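Local atomic coordinates of periplasmic His/Glu/Gln/Arg/opine family-binding protein (Silicibacter pomeroyi, PDB entry 3I6V), a protein that binds lysine between its two lobes and probably serves as the periplasmic substrate-binding component of an amino-acid or opine ABC transporter. Residues E136-V141 with G165-V170; A197-M202 with G206-M211. All coordinates share one frame; numbering follows the deposited sequence.

Contact 1. Residues E136-V141 with G165-V170; sequences ETIAAV and GELMFV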
ATOM      1  N   GLU A 136       8.535  -7.585   8.348  1.00 25.36           N
ATOM      2  CA  GLU A 136       9.214  -8.891   8.270  1.00 26.90           C
ATOM      3  C   GLU A 136      10.109  -9.058   7.020  1.00 26.42           C
ATOM      4  O   GLU A 136      11.161  -9.721   7.065  1.00 26.18           O
ATOM      5  CB  GLU A 136       8.210 -10.045   8.356  1.00 27.02           C
ATOM      6  CG  GLU A 136       7.695 -10.322   9.788  1.00 31.92           C
ATOM      7  CD  GLU A 136       6.335 -11.048   9.824  1.00 37.53           C
ATOM      8  OE1 GLU A 136       5.831 -11.496   8.771  1.00 38.99           O
ATOM      9  OE2 GLU A 136       5.749 -11.162  10.934  1.00 42.88           O
ATOM     10  N   THR A 137       9.683  -8.475   5.902  1.00 25.45           N
ATOM     11  CA  THR A 137      10.522  -8.466   4.691  1.00 25.04           C
ATOM     12  C   THR A 137      11.795  -7.660   4.896  1.00 25.92           C
ATOM     13  O   THR A 137      12.844  -8.038   4.383  1.00 27.21           O
ATOM     14  CB  THR A 137       9.765  -7.919   3.422  1.00 24.51           C
ATOM     15  OG1 THR A 137       9.538  -6.507   3.548  1.00 22.02           O
ATOM     16  CG2 THR A 137       8.420  -8.639   3.251  1.00 22.42           C
ATOM     17  N   ILE A 138      11.716  -6.548   5.624  1.00 26.54           N
ATOM     18  CA  ILE A 138      12.916  -5.732   5.875  1.00 27.16           C
ATOM     19  C   ILE A 138      13.857  -6.505   6.811  1.00 28.45           C
ATOM     20  O   ILE A 138      15.078  -6.581   6.566  1.00 28.32           O
ATOM     21  CB  ILE A 138      12.574  -4.354   6.511  1.00 27.37           C
ATOM     22  CG1 ILE A 138      11.584  -3.572   5.647  1.00 25.21           C
ATOM     23  CG2 ILE A 138      13.841  -3.539   6.794  1.00 26.20           C
ATOM     24  CD1 ILE A 138      11.992  -3.432   4.150  1.00 21.45           C
ATOM     25  N   ALA A 139      13.276  -7.091   7.855  1.00 28.78           N
ATOM     26  CA  ALA A 139      14.034  -7.882   8.831  1.00 30.11           C
ATOM     27  C   ALA A 139      14.763  -9.045   8.153  1.00 30.57           C
ATOM     28  O   ALA A 139      15.912  -9.347   8.514  1.00 30.08           O
ATOM     29  CB  ALA A 139      13.108  -8.383   9.971  1.00 29.65           C
ATOM     30  N   ALA A 140      14.125  -9.677   7.157  1.00 30.35           N
ATOM     31  CA  ALA A 140      14.743 -10.817   6.462  1.00 31.32           C
ATOM     32  C   ALA A 140      16.011 -10.418   5.708  1.00 31.50           C
ATOM     33  O   ALA A 140      16.955 -11.212   5.598  1.00 33.28           O
ATOM     34  CB  ALA A 140      13.734 -11.534   5.500  1.00 30.73           C
ATOM     35  N   VAL A 141      16.035  -9.203   5.193  1.00 31.76           N
ATOM     36  CA  VAL A 141      17.201  -8.658   4.488  1.00 32.94           C
ATOM     37  C   VAL A 141      18.312  -8.289   5.494  1.00 34.66           C
ATOM     38  O   VAL A 141      19.467  -8.714   5.338  1.00 34.51           O
ATOM     39  CB  VAL A 141      16.820  -7.434   3.642  1.00 32.37           C
ATOM     40  CG1 VAL A 141      18.065  -6.702   3.129  1.00 32.97           C
ATOM     41  CG2 VAL A 141      15.932  -7.878   2.454  1.00 33.32           C
ATOM     42  N   GLY A 165      22.835   3.949   6.144  1.00 36.08           N
ATOM     43  CA  GLY A 165      23.659   3.236   5.169  1.00 35.17           C
ATOM     44  C   GLY A 165      23.673   1.721   5.233  1.00 34.74           C
ATOM     45  O   GLY A 165      24.336   1.075   4.396  1.00 35.27           O
ATOM     46  N   GLU A 166      22.958   1.114   6.188  1.00 33.05           N
ATOM     47  CA  GLU A 166      22.887  -0.361   6.229  1.00 32.93           C
ATOM     48  C   GLU A 166      22.001  -0.982   5.111  1.00 31.38           C
ATOM     49  O   GLU A 166      22.087  -2.189   4.834  1.00 30.79           O
ATOM     50  CB  GLU A 166      22.406  -0.863   7.594  1.00 34.12           C
ATOM     51  CG  GLU A 166      23.243  -0.343   8.805  1.00 38.96           C
ATOM     52  CD  GLU A 166      24.623  -0.980   8.911  1.00 46.04           C
ATOM     53  OE1 GLU A 166      24.857  -2.042   8.280  1.00 48.20           O
ATOM     54  OE2 GLU A 166      25.473  -0.411   9.637  1.00 49.24           O
ATOM     55  N   LEU A 167      21.136  -0.164   4.515  1.00 29.82           N
ATOM     56  CA  LEU A 167      20.214  -0.629   3.439  1.00 29.69           C
ATOM     57  C   LEU A 167      20.334   0.322   2.294  1.00 29.52           C
ATOM     58  O   LEU A 167      20.512   1.506   2.509  1.00 29.30           O
ATOM     59  CB  LEU A 167      18.742  -0.654   3.884  1.00 27.50           C
ATOM     60  CG  LEU A 167      18.419  -1.707   4.934  1.00 27.38           C
ATOM     61  CD1 LEU A 167      17.022  -1.434   5.554  1.00 25.92           C
ATOM     62  CD2 LEU A 167      18.610  -3.166   4.435  1.00 24.76           C
ATOM     63  N   MET A 168      20.221  -0.195   1.070  1.00 30.46           N
ATOM     64  CA  MET A 168      20.337   0.665  -0.096  1.00 30.71           C
ATOM     65  C   MET A 168      19.507   0.132  -1.283  1.00 29.71           C
ATOM     66  O   MET A 168      19.289  -1.064  -1.418  1.00 28.82           O
ATOM     67  CB  MET A 168      21.819   0.804  -0.501  1.00 31.10           C
ATOM     68  CG  MET A 168      22.497  -0.545  -0.876  1.00 33.84           C
ATOM     69  SD  MET A 168      24.282  -0.590  -0.455  1.00 36.20           S
ATOM     70  CE  MET A 168      24.148  -0.594   1.333  1.00 38.13           C
ATOM     71  N   PHE A 169      19.078   1.038  -2.145  1.00 30.50           N
ATOM     72  CA  PHE A 169      18.469   0.626  -3.420  1.00 31.16           C
ATOM     73  C   PHE A 169      19.488  -0.035  -4.357  1.00 31.93           C
ATOM     74  O   PHE A 169      20.617   0.448  -4.504  1.00 30.91           O
ATOM     75  CB  PHE A 169      17.846   1.829  -4.105  1.00 31.05           C
ATOM     76  CG  PHE A 169      16.592   2.333  -3.429  1.00 30.98           C
ATOM     77  CD1 PHE A 169      16.554   3.609  -2.853  1.00 29.01           C
ATOM     78  CD2 PHE A 169      15.439   1.524  -3.380  1.00 30.97           C
ATOM     79  CE1 PHE A 169      15.377   4.080  -2.224  1.00 29.77           C
ATOM     80  CE2 PHE A 169      14.250   1.982  -2.758  1.00 29.54           C
ATOM     81  CZ  PHE A 169      14.215   3.270  -2.194  1.00 28.98           C
ATOM     82  N   VAL A 170      19.086  -1.150  -4.969  1.00 32.88           N
ATOM     83  CA  VAL A 170      19.902  -1.838  -5.966  1.00 33.34           C
ATOM     84  C   VAL A 170      19.034  -2.144  -7.208  1.00 34.05           C
ATOM     85  O   VAL A 170      17.801  -2.289  -7.107  1.00 33.20           O
ATOM     86  CB  VAL A 170      20.531  -3.131  -5.375  1.00 33.25           C
ATOM     87  CG1 VAL A 170      21.485  -2.779  -4.244  1.00 33.80           C
ATOM     88  CG2 VAL A 170      19.465  -4.060  -4.835  1.00 33.84           C
TER
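L167 drives its forked end against one face of helix 134-142, and two side chains one helical turn apart, I138 and V141, receive it. Each methyl of the leucine takes one of them: CD2 of L167 lies 3.8 Å from CG1 of V141, while CD1 of L167 is 4.0 Å from CG2 of I138. Both encounters are slanting rather than end-on, and each branch of the leucine rests against a different helix residue, I138 and V141 being three apart. Its aim is set by the first torsion of L167 (-68°), which turns CG away from the carbonyl carbon and back beside the backbone N. V141 answers with the methyl anti to its own backbone N (chi1 169°), and its CB also points at the opposing segment. The principle illustrated is that a contact between two segments can be purely van der Waals: no hydrogen bond crosses, and the two bury merely 107 Å² between them. All three residues of this small apolar cluster are buried. Just before the leucine, by contrast, the turn of G165 and E166 is exposed to solvent and contributes nothing to the packing. A hydrogen bond from the backbone N of L167 to OG of S163 anchors the chain where it leaves that turn. Around the cluster, T99 touches both V141 and L167, helix 153-162 supports I138 through Y155 and L156, and the following strand 168-170 pairs antiparallel with strand 93-98, while E136, T137 and A140 of helix 134-142 lean on F131 of strand 127-131.

Contact 2. Residues A197-M202 with G206-M211; sequences AAITSM and GTLNTM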
ATOM      1  N   ALA A 197     -16.848  10.033  -6.135  1.00 25.66           N
ATOM      2  CA  ALA A 197     -17.203  11.442  -6.237  1.00 26.98           C
ATOM      3  C   ALA A 197     -16.350  12.264  -5.254  1.00 26.70           C
ATOM      4  O   ALA A 197     -15.873  13.324  -5.607  1.00 27.25           O
ATOM      5  CB  ALA A 197     -18.708  11.646  -5.982  1.00 26.79           C
ATOM      6  N   ALA A 198     -16.107  11.756  -4.045  1.00 26.37           N
ATOM      7  CA  ALA A 198     -15.210  12.472  -3.108  1.00 25.25           C
ATOM      8  C   ALA A 198     -13.757  12.559  -3.585  1.00 25.22           C
ATOM      9  O   ALA A 198     -13.113  13.629  -3.509  1.00 25.21           O
ATOM     10  CB  ALA A 198     -15.316  11.866  -1.686  1.00 25.09           C
ATOM     11  N   ILE A 199     -13.225  11.457  -4.117  1.00 23.87           N
ATOM     12  CA  ILE A 199     -11.874  11.471  -4.654  1.00 24.16           C
ATOM     13  C   ILE A 199     -11.734  12.482  -5.814  1.00 25.27           C
ATOM     14  O   ILE A 199     -10.760  13.240  -5.868  1.00 25.24           O
ATOM     15  CB  ILE A 199     -11.412  10.054  -5.109  1.00 23.34           C
ATOM     16  CG1 ILE A 199     -11.308   9.115  -3.898  1.00 25.12           C
ATOM     17  CG2 ILE A 199     -10.069  10.136  -5.841  1.00 22.98           C
ATOM     18  CD1 ILE A 199     -11.247   7.618  -4.253  1.00 26.52           C
ATOM     19  N   THR A 200     -12.685  12.459  -6.754  1.00 26.69           N
ATOM     20  CA  THR A 200     -12.657  13.378  -7.894  1.00 27.83           C
ATOM     21  C   THR A 200     -12.614  14.859  -7.434  1.00 28.34           C
ATOM     22  O   THR A 200     -11.795  15.624  -7.915  1.00 28.39           O
ATOM     23  CB  THR A 200     -13.856  13.122  -8.822  1.00 28.14           C
ATOM     24  OG1 THR A 200     -13.692  11.838  -9.417  1.00 27.87           O
ATOM     25  CG2 THR A 200     -13.948  14.197  -9.949  1.00 28.83           C
ATOM     26  N   SER A 201     -13.473  15.214  -6.491  1.00 29.74           N
ATOM     27  CA  SER A 201     -13.481  16.559  -5.867  1.00 31.84           C
ATOM     28  C   SER A 201     -12.117  16.955  -5.260  1.00 32.72           C
ATOM     29  O   SER A 201     -11.696  18.110  -5.385  1.00 33.64           O
ATOM     30  CB  SER A 201     -14.599  16.651  -4.820  1.00 31.88           C
ATOM     31  OG  SER A 201     -14.185  16.082  -3.558  1.00 34.21           O
ATOM     32  N   MET A 202     -11.393  16.008  -4.652  1.00 32.14           N
ATOM     33  CA  MET A 202     -10.062  16.326  -4.088  1.00 31.30           C
ATOM     34  C   MET A 202      -8.997  16.476  -5.179  1.00 31.70           C
ATOM     35  O   MET A 202      -7.989  17.200  -5.004  1.00 31.54           O
ATOM     36  CB  MET A 202      -9.617  15.266  -3.061  1.00 31.03           C
ATOM     37  CG  MET A 202     -10.483  15.194  -1.805  1.00 29.31           C
ATOM     38  SD  MET A 202      -9.879  14.076  -0.508  1.00 18.68           S
ATOM     39  CE  MET A 202      -8.305  14.796  -0.252  1.00 25.52           C
ATOM     40  N   GLY A 206      -7.188  20.340  -5.799  1.00 37.36           N
ATOM     41  CA  GLY A 206      -5.773  20.301  -5.431  1.00 36.01           C
ATOM     42  C   GLY A 206      -5.446  19.792  -4.032  1.00 34.80           C
ATOM     43  O   GLY A 206      -4.271  19.687  -3.675  1.00 35.18           O
ATOM     44  N   THR A 207      -6.460  19.472  -3.230  1.00 34.26           N
ATOM     45  CA  THR A 207      -6.204  18.999  -1.871  1.00 34.22           C
ATOM     46  C   THR A 207      -5.553  17.615  -1.802  1.00 33.70           C
ATOM     47  O   THR A 207      -4.833  17.308  -0.831  1.00 33.86           O
ATOM     48  CB  THR A 207      -7.458  19.023  -0.968  1.00 34.47           C
ATOM     49  OG1 THR A 207      -8.538  18.340  -1.621  1.00 35.70           O
ATOM     50  CG2 THR A 207      -7.868  20.488  -0.638  1.00 36.09           C
ATOM     51  N   LEU A 208      -5.802  16.776  -2.810  1.00 32.51           N
ATOM     52  CA  LEU A 208      -5.202  15.436  -2.831  1.00 31.35           C
ATOM     53  C   LEU A 208      -3.721  15.542  -3.121  1.00 31.39           C
ATOM     54  O   LEU A 208      -2.915  14.923  -2.431  1.00 31.36           O
ATOM     55  CB  LEU A 208      -5.904  14.498  -3.834  1.00 30.58           C
ATOM     56  CG  LEU A 208      -5.363  13.062  -3.911  1.00 28.57           C
ATOM     57  CD1 LEU A 208      -5.283  12.388  -2.527  1.00 24.49           C
ATOM     58  CD2 LEU A 208      -6.245  12.219  -4.882  1.00 26.24           C
ATOM     59  N   ASN A 209      -3.350  16.353  -4.112  1.00 32.57           N
ATOM     60  CA  ASN A 209      -1.926  16.612  -4.391  1.00 33.42           C
ATOM     61  C   ASN A 209      -1.156  17.107  -3.172  1.00 33.10           C
ATOM     62  O   ASN A 209      -0.040  16.659  -2.932  1.00 33.84           O
ATOM     63  CB  ASN A 209      -1.742  17.611  -5.529  1.00 33.84           C
ATOM     64  CG  ASN A 209      -2.036  17.012  -6.881  1.00 36.32           C
ATOM     65  OD1 ASN A 209      -2.199  15.787  -7.018  1.00 36.05           O
ATOM     66  ND2 ASN A 209      -2.092  17.868  -7.903  1.00 32.85           N
ATOM     67  N   THR A 210      -1.762  18.022  -2.415  1.00 33.60           N
ATOM     68  CA  THR A 210      -1.147  18.585  -1.200  1.00 33.07           C
ATOM     69  C   THR A 210      -0.958  17.487  -0.172  1.00 32.63           C
ATOM     70  O   THR A 210       0.115  17.384   0.400  1.00 32.99           O
ATOM     71  CB  THR A 210      -2.000  19.718  -0.590  1.00 33.45           C
ATOM     72  OG1 THR A 210      -2.245  20.703  -1.590  1.00 32.67           O
ATOM     73  CG2 THR A 210      -1.280  20.391   0.635  1.00 34.56           C
ATOM     74  N   MET A 211      -1.994  16.673   0.060  1.00 31.43           N
ATOM     75  CA  MET A 211      -1.896  15.535   0.991  1.00 29.86           C
ATOM     76  C   MET A 211      -0.804  14.568   0.547  1.00 29.85           C
ATOM     77  O   MET A 211      -0.015  14.122   1.364  1.00 29.50           O
ATOM     78  CB  MET A 211      -3.266  14.858   1.179  1.00 29.79           C
ATOM     79  CG  MET A 211      -3.378  13.904   2.368  1.00 27.05           C
ATOM     80  SD  MET A 211      -5.020  13.277   2.679  1.00 20.45           S
ATOM     81  CE  MET A 211      -5.981  14.778   2.900  1.00 24.69           C
TER
HETATM   82  O   HOH W   1      -5.397  17.288  -5.983  1.00 30.66           O
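A tight corner between two consecutive helices brings M202, near the end of helix 189-204, against the first turn of helix 207-216. The short axes run 80° apart, close to perpendicular. G206 makes the bend: with positive phi it is the first residue to leave the earlier helix, and it is also the N-cap of the next. The carbonyl of M202 serves as the polar pivot. L208 N donates to M202 O over 3.1 Å in a nearly straight bond (164° at the hydrogen), approaching from above the carbonyl plane. A water adds a second bond, donating to M202 O at 2.8 Å and accepting from N209 N at 2.9 Å, so this oxygen takes one direct and one water-mediated link from helix 207-216. Apolar atoms fill the inside of the corner. CB of M202 packs 3.9 Å from CB of L208, and the bent end of M202 brings its CE to 3.9 Å from CE of M211, methyl to methyl. T207 crosses the M202 side chain at about a right angle; chi1 of 52° sets OG1 between the backbone N and the carbonyl carbon, 3.6 Å from CB of M202, while its hydrogen bond goes to D205 OD1. Helix 30-42 touches the cluster, with L38 against M202 and F30 against M211. The whole forms a sharp bend between the last two helices of a solute-binding-protein fold, a positive-phi glycine ending one helix and N-capping the next.

Overall arrangement
From the N terminus, the chain builds much of one lobe first, including helix 30-42, and then crosses into the other lobe between strand 83-89 and strand 93-98. There contact 1 closes a loop of 23 residues, containing strand 148-152 and helix 153-162, and ties helix 134-142 to the entrance of strand 168-170. The chain then returns, and contact 2 spans just three residues, two of them still helical, between the last two helices, which rest on helix 30-42. The loops follow in series, neither nested nor crossing. Their centres lie 33 Å apart, on opposite sides of the chain's centre, consistent with one contact in each lobe of this two-lobed binding-protein fold.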